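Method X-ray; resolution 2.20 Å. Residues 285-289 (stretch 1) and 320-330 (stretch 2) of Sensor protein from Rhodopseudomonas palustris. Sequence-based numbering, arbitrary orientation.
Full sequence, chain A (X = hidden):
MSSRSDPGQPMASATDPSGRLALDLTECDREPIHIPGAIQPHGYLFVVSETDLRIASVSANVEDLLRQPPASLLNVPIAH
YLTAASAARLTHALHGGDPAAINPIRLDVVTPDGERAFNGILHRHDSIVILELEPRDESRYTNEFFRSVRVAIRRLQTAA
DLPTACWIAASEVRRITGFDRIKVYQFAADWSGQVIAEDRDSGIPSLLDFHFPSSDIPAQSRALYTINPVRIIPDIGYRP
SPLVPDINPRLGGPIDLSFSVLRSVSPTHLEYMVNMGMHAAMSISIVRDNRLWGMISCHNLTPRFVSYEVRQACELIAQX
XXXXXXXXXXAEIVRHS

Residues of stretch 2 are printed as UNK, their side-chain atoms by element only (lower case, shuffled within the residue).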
# COMPACT_ATOMS: atom_id res chain seq x y z
N SER A 285 7.07 -6.07 15.89
CA SER A 285 7.78 -7.36 16.06
C SER A 285 8.22 -7.99 14.74
O SER A 285 7.54 -7.86 13.72
CB SER A 285 6.85 -8.34 16.84
OG SER A 285 6.61 -7.83 18.14
N ILE A 286 9.35 -8.68 14.76
CA ILE A 286 9.69 -9.58 13.65
C ILE A 286 9.68 -10.98 14.21
O ILE A 286 10.39 -11.27 15.15
CB ILE A 286 11.08 -9.26 13.03
CG1 ILE A 286 11.12 -7.81 12.54
CG2 ILE A 286 11.44 -10.30 11.91
CD1 ILE A 286 12.55 -7.31 12.21
N VAL A 287 8.82 -11.82 13.64
CA VAL A 287 8.52 -13.13 14.21
C VAL A 287 8.80 -14.24 13.21
O VAL A 287 8.16 -14.34 12.15
CB VAL A 287 7.02 -13.21 14.63
CG1 VAL A 287 6.60 -14.64 15.09
CG2 VAL A 287 6.71 -12.19 15.76
N ARG A 288 9.73 -15.11 13.57
CA ARG A 288 10.09 -16.26 12.74
C ARG A 288 9.94 -17.56 13.55
O ARG A 288 10.48 -17.66 14.65
CB ARG A 288 11.53 -16.12 12.25
CG ARG A 288 11.77 -14.98 11.23
CD ARG A 288 12.78 -15.36 10.10
NE ARG A 288 12.02 -15.76 8.91
CZ ARG A 288 12.04 -16.95 8.32
NH1 ARG A 288 12.87 -17.93 8.70
NH2 ARG A 288 11.24 -17.15 7.28
N ASP A 289 9.23 -18.53 13.01
CA ASP A 289 8.98 -19.82 13.69
C ASP A 289 8.34 -19.62 15.08
O ASP A 289 8.79 -20.22 16.06
CB ASP A 289 10.29 -20.63 13.84
CG ASP A 289 11.16 -20.64 12.57
OD1 ASP A 289 10.60 -20.65 11.45
OD2 ASP A 289 12.41 -20.64 12.69
N UNK A 320 7.10 -8.61 5.17
CA UNK A 320 7.91 -8.90 3.96
C UNK A 320 9.39 -9.04 4.30
O UNK A 320 10.11 -9.91 3.71
c UNK A 320 7.75 -7.81 2.88
c UNK A 320 8.75 -8.05 1.64
c UNK A 320 6.32 -7.74 2.43
N UNK A 321 9.86 -8.16 5.20
CA UNK A 321 11.22 -8.24 5.75
C UNK A 321 11.39 -9.64 6.38
O UNK A 321 12.37 -10.34 6.10
c UNK A 321 12.84 -7.10 7.50
c UNK A 321 11.46 -7.16 6.82
c UNK A 321 14.00 -6.94 6.46
c UNK A 321 12.96 -6.04 8.58
N UNK A 322 10.44 -10.03 7.21
CA UNK A 322 10.47 -11.33 7.86
C UNK A 322 10.67 -12.47 6.88
O UNK A 322 11.54 -13.32 7.07
c UNK A 322 9.22 -12.86 9.47
c UNK A 322 9.18 -11.53 8.68
o UNK A 322 9.01 -10.41 9.57
N UNK A 323 9.90 -12.49 5.80
CA UNK A 323 10.11 -13.49 4.74
C UNK A 323 11.52 -13.46 4.13
O UNK A 323 12.13 -14.51 3.87
c UNK A 323 8.56 -18.12 1.47
c UNK A 323 9.89 -13.78 1.27
c UNK A 323 8.97 -15.50 2.34
c UNK A 323 9.11 -13.27 3.62
c UNK A 323 8.36 -16.42 3.21
c UNK A 323 9.16 -17.24 0.61
c UNK A 323 8.16 -17.73 2.75
c UNK A 323 9.36 -15.93 1.06
n UNK A 323 9.91 -14.85 0.43
c UNK A 323 9.33 -14.13 2.45
N UNK A 324 12.04 -12.25 3.89
CA UNK A 324 13.33 -12.12 3.26
C UNK A 324 14.50 -12.51 4.17
O UNK A 324 15.52 -13.02 3.70
c UNK A 324 14.34 -11.26 0.30
o UNK A 324 13.28 -11.86 0.09
c UNK A 324 13.55 -10.72 2.71
n UNK A 324 15.25 -11.09 -0.64
c UNK A 324 14.68 -10.63 1.66
N UNK A 325 14.36 -12.27 5.46
CA UNK A 325 15.32 -12.76 6.45
C UNK A 325 15.54 -14.26 6.26
O UNK A 325 16.68 -14.72 6.16
c UNK A 325 15.01 -11.03 8.27
c UNK A 325 14.83 -12.52 7.89
c UNK A 325 15.59 -13.43 8.84
c UNK A 325 14.16 -10.51 9.43
N UNK A 326 14.43 -14.99 6.17
CA UNK A 326 14.43 -16.41 5.94
C UNK A 326 15.07 -16.79 4.62
O UNK A 326 15.93 -17.69 4.58
N UNK A 327 14.69 -16.11 3.54
CA UNK A 327 15.28 -16.36 2.21
C UNK A 327 16.79 -16.21 2.27
O UNK A 327 17.53 -17.02 1.69
c UNK A 327 15.27 -15.80 -0.24
c UNK A 327 14.69 -15.45 1.11
c UNK A 327 13.15 -15.56 1.06
N UNK A 328 17.25 -15.18 2.99
CA UNK A 328 18.68 -14.92 3.12
C UNK A 328 19.40 -15.96 3.99
O UNK A 328 20.45 -16.46 3.60
c UNK A 328 18.93 -13.50 3.63
c UNK A 328 19.55 -12.55 1.35
c UNK A 328 18.75 -11.01 3.19
c UNK A 328 18.64 -12.41 2.60
N UNK A 329 18.83 -16.28 5.15
CA UNK A 329 19.34 -17.35 6.02
C UNK A 329 19.50 -18.64 5.21
O UNK A 329 20.62 -19.18 5.09
o UNK A 329 17.07 -17.20 10.02
c UNK A 329 18.43 -17.55 7.27
c UNK A 329 19.06 -17.01 8.61
c UNK A 329 18.07 -16.49 9.69
o UNK A 329 18.31 -15.35 10.22
N UNK A 330 18.42 -19.11 4.58
CA UNK A 330 18.50 -20.34 3.77
C UNK A 330 19.57 -20.28 2.65
O UNK A 330 20.25 -21.27 2.41
c UNK A 330 16.85 -23.21 3.84
o UNK A 330 16.21 -22.86 4.87
c UNK A 330 17.07 -22.20 2.69
o UNK A 330 17.32 -24.37 3.70
c UNK A 330 17.14 -20.72 3.17
O HOH W 1 7.15 -10.88 11.58

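Position 320 opens the helical stretch with three side-chain carbons, one of them bonded to the other two. This fork at the first carbon is that of valine, and Val320 lies out of reach of the strand. Position 321 has four carbons, forked at the second, and its CA-to-CB bond points sideways while its end comes nearer to the strand. One terminal carbon lies against Ile286 CD1, an apolar contact. The residue is Leu321, and the pair is Leu321 CD2 and Ile286 CD1 at 3.9 Å.

At position 322 a single carbon carries one oxygen and one carbon; the carbon arm lies against Val287 O and the oxygen against Ile286 CG2. This branched pattern is that of threonine. The methyl carbon of Thr322, CG2, packs 3.2 Å from Val287 O, and its OG1 lies 3.4 Å from Ile286 CG2. Water 1 joins the two stretches here: it accepts from Val287 N at 2.8 Å and donates to Thr322 OG1, also at 2.8 Å.

Position 323 shows one carbon followed by fused five- and six-membered rings holding eight carbons and one nitrogen, an indole. Its CA-to-CB bond points away from the strand, and the closest approach to stretch 1 is through the backbone oxygen, near Arg288 NH2. This is Trp323, with its O 4.4 Å from Arg288 NH2. Position 324 has a chain of three carbons, the third carrying one oxygen and one nitrogen. This is a glutamine by length and amide; Gln324 points away, and its NE2 is hydrogen-bonded elsewhere in the structure.

Position 325 again has four carbons, but forked at the first, with one arm two carbons long. The end of the long arm meets Ile286 CG2 and the short arm meets Arg288 CD, and the fork gives isoleucine. Ile325 points toward the strand, its CD1 3.7 Å from Ile286 CG2 and its CG2 3.6 Å from Arg288 CD. Position 326 has no side-chain atoms at all, and its CA lies over one face of the guanidinium, 3.4 Å from Arg288 CZ. It is therefore Gly326. A CB built here would point toward the strand and stand 2.2 Å from Arg288 NH2, a clash, so the bare backbone leaves room for the arginine.

Position 327 repeats the three-carbon fork of valine; Val327 points away. Position 328 has four carbons forked at the second, and Leu328 is out of reach. At positions 329 and 330 three carbons end in two oxygens, a carboxylate on a chain of glutamate length; at 329 one oxygen faces Arg288 NH1. Glu329 points toward the strand, but its OE2 remains 4.5 Å from Arg288 NH1, opposite charges near each other yet beyond a salt bridge. Glu330 makes no contact.

The contact combines a small apolar patch with one long polar arm. Ile286 packs against Leu321 and Ile325, while Arg288 reaches across to the helix and donates a hydrogen bond from NE to Thr322 O at 3.1 Å. The same carbonyl also accepts the helical bond from Gly326 N, which is weak at 3.5 Å.

Stretch 2 (320-330) VLTWQIGVLEE
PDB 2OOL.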